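Local structure of peroxidase (Cellulomonas bogoriensis 69B4 = DSM 16987, 6QZO) at residues Leu145-Cys148 against Thr154-His157; Arg77-Arg82 against Ala97-Thr102; Ala250-Ala253 against Thr258-Thr261. The protein is a heme b protein of the DyP-type family that probably acts as a peroxidase, oxidising substrates at the expense of hydrogen peroxide. One frame throughout, in Å; residues are numbered along the deposited sequence.

Contact 1: residues Leu145-Cys148 against Thr154-His157; sequences LQVC and TLAH
Val147 and Leu155 carry this contact between strand 143-149 and the first turns of helix 152-165, and between their side chains it is purely apolar. CD1 of Leu155 is the atom that does the touching: it lies 3.3 Å from CG1 of Val147 and 3.7 Å from CB of the same valine, with the two side chains crossing obliquely. The first of these is short for two methyls, so its exact value is doubtful. Leu155 swings CG opposite its own backbone nitrogen (chi1 -172°), which carries the branch from the helix to the strand. Strand and helix here open the second beta-alpha-beta unit of a ferredoxin-like half, the building block of the DyP-type dimeric alpha+beta barrel, and the leucine is where the helix that follows the strand touches it.

The same CD1 also meets the strand backbone, 3.2 Å from O of Val147 and 4.0 Å from N of Cys148. No hydrogen bond links the two segments; the backbones of Val147 and Cys148 bond instead to Ala49 and Thr100, respectively, on the adjoining strands. At the helix start the backbone N-H of Thr154 bonds to OD1 of Asp151, while Phe47 packs on Leu155.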
ATOM      1  N   LEU A 145     -14.261  10.346  -1.720  1.00 14.55           N
ATOM      2  CA  LEU A 145     -13.175  11.069  -1.021  1.00 14.46           C
ATOM      3  C   LEU A 145     -11.852  10.646  -1.660  1.00 14.40           C
ATOM      4  O   LEU A 145     -11.467   9.470  -1.510  1.00 14.19           O
ATOM      5  CB  LEU A 145     -13.224  10.701   0.464  1.00 14.50           C
ATOM      6  CG  LEU A 145     -14.557  11.002   1.158  1.00 14.39           C
ATOM      7  CD1 LEU A 145     -14.591  10.366   2.537  1.00 14.29           C
ATOM      8  CD2 LEU A 145     -14.783  12.494   1.233  1.00 14.53           C
ATOM      9  N   GLN A 146     -11.192  11.557  -2.375  1.00 14.47           N
ATOM     10  CA  GLN A 146      -9.782  11.334  -2.765  1.00 14.20           C
ATOM     11  C   GLN A 146      -8.932  11.751  -1.573  1.00 14.36           C
ATOM     12  O   GLN A 146      -8.858  12.973  -1.303  1.00 15.04           O
ATOM     13  CB  GLN A 146      -9.387  12.117  -4.014  1.00 14.04           C
ATOM     14  CG  GLN A 146      -7.922  11.899  -4.384  1.00 13.83           C
ATOM     15  CD  GLN A 146      -7.465  12.859  -5.446  1.00 13.91           C
ATOM     16  OE1 GLN A 146      -7.631  12.616  -6.635  1.00 13.75           O
ATOM     17  NE2 GLN A 146      -6.875  13.959  -5.010  1.00 14.31           N
ATOM     18  N   VAL A 147      -8.345  10.771  -0.884  1.00 13.95           N
ATOM     19  CA  VAL A 147      -7.490  10.994   0.316  1.00 13.85           C
ATOM     20  C   VAL A 147      -6.041  10.746  -0.098  1.00 14.04           C
ATOM     21  O   VAL A 147      -5.717   9.589  -0.536  1.00 13.58           O
ATOM     22  CB  VAL A 147      -7.906  10.090   1.489  1.00 13.60           C
ATOM     23  CG1 VAL A 147      -7.246  10.513   2.796  1.00 13.72           C
ATOM     24  CG2 VAL A 147      -9.413  10.060   1.646  1.00 13.53           C
ATOM     25  N   CYS A 148      -5.222  11.798   0.006  1.00 14.59           N
ATOM     26  CA  CYS A 148      -3.807  11.810  -0.431  1.00 15.01           C
ATOM     27  C   CYS A 148      -2.912  12.222   0.734  1.00 15.37           C
ATOM     28  O   CYS A 148      -3.292  13.181   1.428  1.00 15.92           O
ATOM     29  CB  CYS A 148      -3.602  12.807  -1.557  1.00 15.16           C
ATOM     30  SG  CYS A 148      -4.361  12.260  -3.096  1.00 15.27           S
ATOM     31  N   THR A 154      -0.984   7.824   8.315  1.00 17.88           N
ATOM     32  CA  THR A 154      -1.795   9.072   8.240  1.00 18.07           C
ATOM     33  C   THR A 154      -3.013   8.832   7.344  1.00 17.87           C
ATOM     34  O   THR A 154      -4.134   9.243   7.718  1.00 18.44           O
ATOM     35  CB  THR A 154      -0.965  10.247   7.705  1.00 18.10           C
ATOM     36  OG1 THR A 154       0.201  10.424   8.519  1.00 18.62           O
ATOM     37  CG2 THR A 154      -1.756  11.535   7.673  1.00 18.29           C
ATOM     38  N   LEU A 155      -2.794   8.181   6.203  1.00 17.75           N
ATOM     39  CA  LEU A 155      -3.845   7.929   5.184  1.00 17.65           C
ATOM     40  C   LEU A 155      -4.854   6.920   5.740  1.00 17.53           C
ATOM     41  O   LEU A 155      -6.083   7.167   5.632  1.00 17.57           O
ATOM     42  CB  LEU A 155      -3.162   7.424   3.913  1.00 17.58           C
ATOM     43  CG  LEU A 155      -4.064   7.286   2.693  1.00 17.55           C
ATOM     44  CD1 LEU A 155      -4.588   8.624   2.318  1.00 17.32           C
ATOM     45  CD2 LEU A 155      -3.310   6.686   1.514  1.00 17.62           C
ATOM     46  N   ALA A 156      -4.348   5.820   6.309  1.00 17.28           N
ATOM     47  CA  ALA A 156      -5.172   4.751   6.914  1.00 17.05           C
ATOM     48  C   ALA A 156      -6.065   5.377   7.984  1.00 17.08           C
ATOM     49  O   ALA A 156      -7.267   5.067   8.031  1.00 17.14           O
ATOM     50  CB  ALA A 156      -4.300   3.678   7.497  1.00 17.34           C
ATOM     51  N   HIS A 157      -5.499   6.237   8.823  1.00 17.04           N
ATOM     52  CA  HIS A 157      -6.251   6.902   9.916  1.00 17.07           C
ATOM     53  C   HIS A 157      -7.343   7.795   9.330  1.00 17.08           C
ATOM     54  O   HIS A 157      -8.506   7.624   9.730  1.00 17.15           O
ATOM     55  CB  HIS A 157      -5.352   7.733  10.813  1.00 17.36           C
ATOM     56  CG  HIS A 157      -6.112   8.277  11.968  1.00 17.43           C
ATOM     57  ND1 HIS A 157      -6.793   7.452  12.828  1.00 17.71           N
ATOM     58  CD2 HIS A 157      -6.331   9.534  12.384  1.00 17.47           C
ATOM     59  CE1 HIS A 157      -7.384   8.192  13.746  1.00 17.96           C
ATOM     60  NE2 HIS A 157      -7.118   9.470  13.492  1.00 17.90           N
TER

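Contact 2: residues Arg77-Arg82 against Ala97-Thr102; sequences RLTTGR and AALTVT
Thr79 meets Leu99 with its methyl rather than its hydroxyl: CG2 lies 3.4 Å from O of Leu99 and 4.1 Å from CG of that leucine, and no hydrogen bond crosses between the segments. The hydroxyl has gone the other way, because chi1 of 59° folds OG1 back over the chain, where it bonds to O of Ile75 in the preceding helical turn. Leu99 answers with a branch, its CD2 resting 3.6 Å from CB of Leu78.

Thr79 sits within the Schellman motif that ends the helix. Arg82 N bonds to O of Arg77 at 2.9 Å, Gly81 N bonds to O of Leu78, and Gly81 takes the positive phi (72°) of the C-prime residue. Beyond it Arg82 curls back: its NE gives a nearly straight bond (166°), 3.0 Å long, to OG1 of Thr80, which lies in the guanidinium plane, while CG of Arg77 covers one face of that group.

The end of helix 61-78 is thus laid against the residues leading into strand 100-105. Leu78 also packs on His157 and Val161 of helix 152-165, Thr79 touches Cys32 of a loop, and Val101 packs on Leu145 of strand 143-149.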
ATOM      1  N   ARG A  77      -9.575  19.394  10.580  1.00 23.31           N
ATOM      2  CA  ARG A  77      -8.775  18.870  11.721  1.00 22.75           C
ATOM      3  C   ARG A  77      -7.639  17.970  11.229  1.00 21.91           C
ATOM      4  O   ARG A  77      -6.480  18.263  11.553  1.00 22.64           O
ATOM      5  CB  ARG A  77      -9.675  18.091  12.677  1.00 22.87           C
ATOM      6  CG  ARG A  77     -10.364  18.982  13.694  1.00 23.64           C
ATOM      7  CD  ARG A  77     -11.674  18.426  14.197  1.00 24.01           C
ATOM      8  NE  ARG A  77     -12.187  19.366  15.178  1.00 25.17           N
ATOM      9  CZ  ARG A  77     -11.716  19.475  16.416  1.00 25.56           C
ATOM     10  NH1 ARG A  77     -10.765  18.674  16.850  1.00 25.51           N
ATOM     11  NH2 ARG A  77     -12.233  20.366  17.234  1.00 26.80           N
ATOM     12  N   LEU A  78      -7.957  16.896  10.514  1.00 20.98           N
ATOM     13  CA  LEU A  78      -6.954  15.857  10.128  1.00 20.41           C
ATOM     14  C   LEU A  78      -5.829  16.517   9.313  1.00 20.13           C
ATOM     15  O   LEU A  78      -4.654  16.238   9.605  1.00 20.40           O
ATOM     16  CB  LEU A  78      -7.636  14.720   9.357  1.00 20.08           C
ATOM     17  CG  LEU A  78      -8.614  13.859  10.166  1.00 20.04           C
ATOM     18  CD1 LEU A  78      -9.461  12.981   9.251  1.00 19.48           C
ATOM     19  CD2 LEU A  78      -7.881  12.989  11.176  1.00 20.56           C
ATOM     20  N   THR A  79      -6.159  17.424   8.396  1.00 20.09           N
ATOM     21  CA  THR A  79      -5.183  18.081   7.469  1.00 20.17           C
ATOM     22  C   THR A  79      -4.248  19.028   8.238  1.00 20.96           C
ATOM     23  O   THR A  79      -3.186  19.374   7.675  1.00 21.64           O
ATOM     24  CB  THR A  79      -5.884  18.795   6.305  1.00 19.76           C
ATOM     25  OG1 THR A  79      -6.769  19.775   6.844  1.00 20.11           O
ATOM     26  CG2 THR A  79      -6.654  17.845   5.420  1.00 19.02           C
ATOM     27  N   THR A  80      -4.596  19.408   9.473  1.00 21.39           N
ATOM     28  CA  THR A  80      -3.765  20.289  10.339  1.00 22.17           C
ATOM     29  C   THR A  80      -3.154  19.468  11.474  1.00 22.60           C
ATOM     30  O   THR A  80      -2.552  20.074  12.381  1.00 23.45           O
ATOM     31  CB  THR A  80      -4.563  21.496  10.844  1.00 22.38           C
ATOM     32  OG1 THR A  80      -5.686  21.028  11.595  1.00 22.55           O
ATOM     33  CG2 THR A  80      -5.031  22.389   9.717  1.00 22.21           C
ATOM     34  N   GLY A  81      -3.271  18.138  11.401  1.00 22.56           N
ATOM     35  CA  GLY A  81      -2.661  17.214  12.372  1.00 22.94           C
ATOM     36  C   GLY A  81      -3.379  17.256  13.714  1.00 23.93           C
ATOM     37  O   GLY A  81      -2.715  17.031  14.759  1.00 24.59           O
ATOM     38  N   ARG A  82      -4.686  17.548  13.700  1.00 24.44           N
ATOM     39  CA  ARG A  82      -5.552  17.449  14.897  1.00 25.18           C
ATOM     40  C   ARG A  82      -6.471  16.256  14.695  1.00 24.61           C
ATOM     41  O   ARG A  82      -6.879  15.974  13.566  1.00 23.56           O
ATOM     42  CB  ARG A  82      -6.367  18.726  15.131  1.00 26.41           C
ATOM     43  CG  ARG A  82      -5.544  19.972  15.449  1.00 27.53           C
ATOM     44  CD  ARG A  82      -6.446  21.212  15.493  1.00 28.67           C
ATOM     45  NE  ARG A  82      -7.049  21.518  14.182  1.00 28.50           N
ATOM     46  CZ  ARG A  82      -8.193  22.172  13.976  1.00 28.82           C
ATOM     47  NH1 ARG A  82      -8.927  22.623  14.987  1.00 29.61           N
ATOM     48  NH2 ARG A  82      -8.595  22.383  12.736  1.00 28.99           N
ATOM     49  N   ALA A  97       1.459  15.049   7.292  1.00 18.01           N
ATOM     50  CA  ALA A  97       2.143  14.466   6.114  1.00 17.49           C
ATOM     51  C   ALA A  97       1.468  14.925   4.804  1.00 17.01           C
ATOM     52  O   ALA A  97       1.196  14.066   3.932  1.00 16.82           O
ATOM     53  CB  ALA A  97       2.126  12.959   6.228  1.00 17.20           C
ATOM     54  N   ALA A  98       1.217  16.227   4.668  1.00 16.96           N
ATOM     55  CA  ALA A  98       0.626  16.874   3.468  1.00 16.63           C
ATOM     56  C   ALA A  98      -0.767  16.305   3.152  1.00 16.07           C
ATOM     57  O   ALA A  98      -1.159  16.344   1.982  1.00 15.71           O
ATOM     58  CB  ALA A  98       1.569  16.722   2.301  1.00 16.58           C
ATOM     59  N   LEU A  99      -1.502  15.818   4.155  1.00 15.93           N
ATOM     60  CA  LEU A  99      -2.843  15.209   3.942  1.00 15.73           C
ATOM     61  C   LEU A  99      -3.729  16.202   3.179  1.00 16.08           C
ATOM     62  O   LEU A  99      -3.771  17.373   3.597  1.00 16.34           O
ATOM     63  CB  LEU A  99      -3.497  14.863   5.280  1.00 15.64           C
ATOM     64  CG  LEU A  99      -4.872  14.201   5.188  1.00 15.11           C
ATOM     65  CD1 LEU A  99      -4.795  12.894   4.421  1.00 14.69           C
ATOM     66  CD2 LEU A  99      -5.436  13.955   6.588  1.00 15.12           C
ATOM     67  N   THR A 100      -4.396  15.724   2.119  1.00 16.19           N
ATOM     68  CA  THR A 100      -5.548  16.384   1.456  1.00 16.42           C
ATOM     69  C   THR A 100      -6.712  15.395   1.368  1.00 16.22           C
ATOM     70  O   THR A 100      -6.453  14.175   1.274  1.00 16.35           O
ATOM     71  CB  THR A 100      -5.210  16.884   0.042  1.00 16.55           C
ATOM     72  OG1 THR A 100      -4.840  15.783  -0.794  1.00 16.19           O
ATOM     73  CG2 THR A 100      -4.110  17.919   0.034  1.00 16.96           C
ATOM     74  N   VAL A 101      -7.935  15.916   1.440  1.00 16.27           N
ATOM     75  CA  VAL A 101      -9.199  15.194   1.134  1.00 16.02           C
ATOM     76  C   VAL A 101      -9.903  16.032   0.084  1.00 16.35           C
ATOM     77  O   VAL A 101     -10.070  17.245   0.345  1.00 17.83           O
ATOM     78  CB  VAL A 101     -10.081  15.007   2.382  1.00 16.02           C
ATOM     79  CG1 VAL A 101     -11.356  14.222   2.076  1.00 15.84           C
ATOM     80  CG2 VAL A 101      -9.303  14.335   3.501  1.00 15.86           C
ATOM     81  N   THR A 102     -10.216  15.447  -1.069  1.00 15.80           N
ATOM     82  CA  THR A 102     -10.978  16.095  -2.164  1.00 15.76           C
ATOM     83  C   THR A 102     -12.325  15.381  -2.249  1.00 15.81           C
ATOM     84  O   THR A 102     -12.306  14.122  -2.351  1.00 15.27           O
ATOM     85  CB  THR A 102     -10.200  16.026  -3.482  1.00 15.63           C
ATOM     86  OG1 THR A 102      -8.848  16.461  -3.262  1.00 15.67           O
ATOM     87  CG2 THR A 102     -10.842  16.839  -4.581  1.00 15.62           C
TER

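Contact 3: residues Ala250-Ala253 against Thr258-Thr261; sequences AREA and TLRT
Glu252 and Leu259 are joined by the one hydrogen bond across this contact: the N-H of Leu259 donates to OE2 of Glu252, N to OE2 2.8 Å, with an N-H...O angle of 164°. The amide comes from the anti side of the carboxylate and 24° out of its plane. A chain extended beyond CG brings the acid to the loop, and the same OE2 then lies against Thr258, 3.2 Å from its CA and 3.4 Å from its CB. Around the bond the packing is apolar: CG of Leu259 is 4.0 Å from CG of Glu252, and CD1 of Leu259 reaches CB of Arg251 at 4.0 Å, the two side chains crossing at about a right angle.

One step out, two hydroxyls of the loop are bonded to each other. Thr261 OG1 donates to Thr258 OG1 at 2.8 Å and is also hydrogen-bonded to N of Ala263, and the methyl CG2 of Thr261 lies over one face of the Arg260 guanidinium. Leu259 O accepts from NH1 of Arg194. Arg251 is held from both subunits, by a salt bridge to Glu89 of the second subunit and another to Asp244, with Trp243 adding a cation-pi contact.

Helix 248-255 is thereby tied to the loop that follows it on the way to helix 292-296, with Leu265 packed on Glu252 and Thr258, Gln199 on Leu259, and Ser88 of the second subunit on Arg251.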
ATOM      1  N   ALA A 250       9.648  -1.896 -29.452  1.00 28.54           N
ATOM      2  CA  ALA A 250       8.187  -2.069 -29.639  1.00 28.49           C
ATOM      3  C   ALA A 250       7.424  -1.348 -28.519  1.00 27.80           C
ATOM      4  O   ALA A 250       6.342  -0.815 -28.801  1.00 27.44           O
ATOM      5  CB  ALA A 250       7.838  -3.540 -29.706  1.00 28.44           C
ATOM      6  N   ARG A 251       7.963  -1.332 -27.297  1.00 27.86           N
ATOM      7  CA  ARG A 251       7.328  -0.644 -26.138  1.00 26.66           C
ATOM      8  C   ARG A 251       7.413   0.868 -26.324  1.00 25.81           C
ATOM      9  O   ARG A 251       6.456   1.569 -25.962  1.00 25.72           O
ATOM     10  CB  ARG A 251       8.019  -0.992 -24.828  1.00 27.49           C
ATOM     11  CG  ARG A 251       7.760  -2.404 -24.329  1.00 28.37           C
ATOM     12  CD  ARG A 251       8.509  -2.642 -23.032  1.00 29.29           C
ATOM     13  NE  ARG A 251       8.101  -3.894 -22.409  1.00 30.56           N
ATOM     14  CZ  ARG A 251       8.477  -4.301 -21.203  1.00 30.84           C
ATOM     15  NH1 ARG A 251       9.278  -3.556 -20.465  1.00 30.87           N
ATOM     16  NH2 ARG A 251       8.042  -5.456 -20.734  1.00 31.45           N
ATOM     17  N   GLU A 252       8.538   1.345 -26.833  1.00 25.91           N
ATOM     18  CA  GLU A 252       8.774   2.785 -27.091  1.00 25.53           C
ATOM     19  C   GLU A 252       7.886   3.226 -28.259  1.00 25.15           C
ATOM     20  O   GLU A 252       7.270   4.305 -28.157  1.00 24.97           O
ATOM     21  CB  GLU A 252      10.264   3.027 -27.314  1.00 26.03           C
ATOM     22  CG  GLU A 252      11.063   2.839 -26.035  1.00 25.79           C
ATOM     23  CD  GLU A 252      12.557   3.070 -26.145  1.00 26.53           C
ATOM     24  OE1 GLU A 252      13.082   2.933 -27.265  1.00 27.75           O
ATOM     25  OE2 GLU A 252      13.185   3.401 -25.116  1.00 26.07           O
ATOM     26  N   ALA A 253       7.780   2.405 -29.299  1.00 25.04           N
ATOM     27  CA  ALA A 253       6.931   2.694 -30.476  1.00 25.15           C
ATOM     28  C   ALA A 253       5.464   2.816 -30.028  1.00 24.36           C
ATOM     29  O   ALA A 253       4.758   3.681 -30.582  1.00 23.90           O
ATOM     30  CB  ALA A 253       7.112   1.647 -31.542  1.00 25.43           C
ATOM     31  N   THR A 258      10.773   7.306 -25.339  1.00 27.45           N
ATOM     32  CA  THR A 258      11.796   6.320 -24.891  1.00 28.03           C
ATOM     33  C   THR A 258      11.582   6.014 -23.413  1.00 27.73           C
ATOM     34  O   THR A 258      11.004   6.873 -22.708  1.00 28.48           O
ATOM     35  CB  THR A 258      13.229   6.797 -25.145  1.00 28.80           C
ATOM     36  OG1 THR A 258      13.454   7.918 -24.293  1.00 29.17           O
ATOM     37  CG2 THR A 258      13.477   7.171 -26.591  1.00 29.29           C
ATOM     38  N   LEU A 259      12.017   4.841 -22.959  1.00 28.07           N
ATOM     39  CA  LEU A 259      11.804   4.405 -21.553  1.00 27.69           C
ATOM     40  C   LEU A 259      12.880   5.016 -20.660  1.00 28.44           C
ATOM     41  O   LEU A 259      12.544   5.424 -19.528  1.00 28.92           O
ATOM     42  CB  LEU A 259      11.773   2.877 -21.503  1.00 27.08           C
ATOM     43  CG  LEU A 259      10.480   2.292 -22.069  1.00 26.18           C
ATOM     44  CD1 LEU A 259      10.663   0.835 -22.477  1.00 26.38           C
ATOM     45  CD2 LEU A 259       9.346   2.446 -21.057  1.00 25.43           C
ATOM     46  N   ARG A 260      14.105   5.142 -21.168  1.00 29.62           N
ATOM     47  CA  ARG A 260      15.247   5.629 -20.360  1.00 30.58           C
ATOM     48  C   ARG A 260      14.994   7.098 -20.013  1.00 31.14           C
ATOM     49  O   ARG A 260      14.775   7.371 -18.827  1.00 30.92           O
ATOM     50  CB  ARG A 260      16.576   5.412 -21.086  1.00 31.68           C
ATOM     51  CG  ARG A 260      17.797   5.639 -20.201  1.00 32.38           C
ATOM     52  CD  ARG A 260      19.113   5.421 -20.935  1.00 33.95           C
ATOM     53  NE  ARG A 260      19.843   6.594 -21.449  1.00 34.92           N
ATOM     54  CZ  ARG A 260      19.698   7.128 -22.665  1.00 35.60           C
ATOM     55  NH1 ARG A 260      18.802   6.644 -23.512  1.00 35.01           N
ATOM     56  NH2 ARG A 260      20.439   8.167 -23.019  1.00 36.53           N
ATOM     57  N   THR A 261      14.989   7.996 -21.006  1.00 31.88           N
ATOM     58  CA  THR A 261      14.970   9.468 -20.795  1.00 32.45           C
ATOM     59  C   THR A 261      13.521   9.973 -20.707  1.00 32.23           C
ATOM     60  O   THR A 261      13.291  10.973 -19.989  1.00 31.87           O
ATOM     61  CB  THR A 261      15.735  10.200 -21.899  1.00 33.76           C
ATOM     62  OG1 THR A 261      15.102   9.872 -23.135  1.00 35.06           O
ATOM     63  CG2 THR A 261      17.195   9.801 -21.998  1.00 34.73           C
TER

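Overall arrangement
Contacts 1 and 2 are neighbours in the N-terminal half, centres 8 Å apart, joined by adjacent strands 143-149 and 100-105. Gln146 N lies 2.8 Å from Thr102 O, a probable hydrogen bond, and CG1 of Val147 packs 3.8 Å from CD1 of Leu99. Leu155 of helix 152-165 touches Val147, and Leu78 of helix 61-78 touches Leu99, just before strand 100-105. Contact 3 is remote in the C-terminal half, about 34 Å from contact 1 and 38 Å from contact 2 between centres. It is near the heme: the Leu259 side chain is about 7 Å from the cofactor, that of Glu252 about 11 Å from that of the iron ligand His292. Contacts 1 and 3 touch the second subunit.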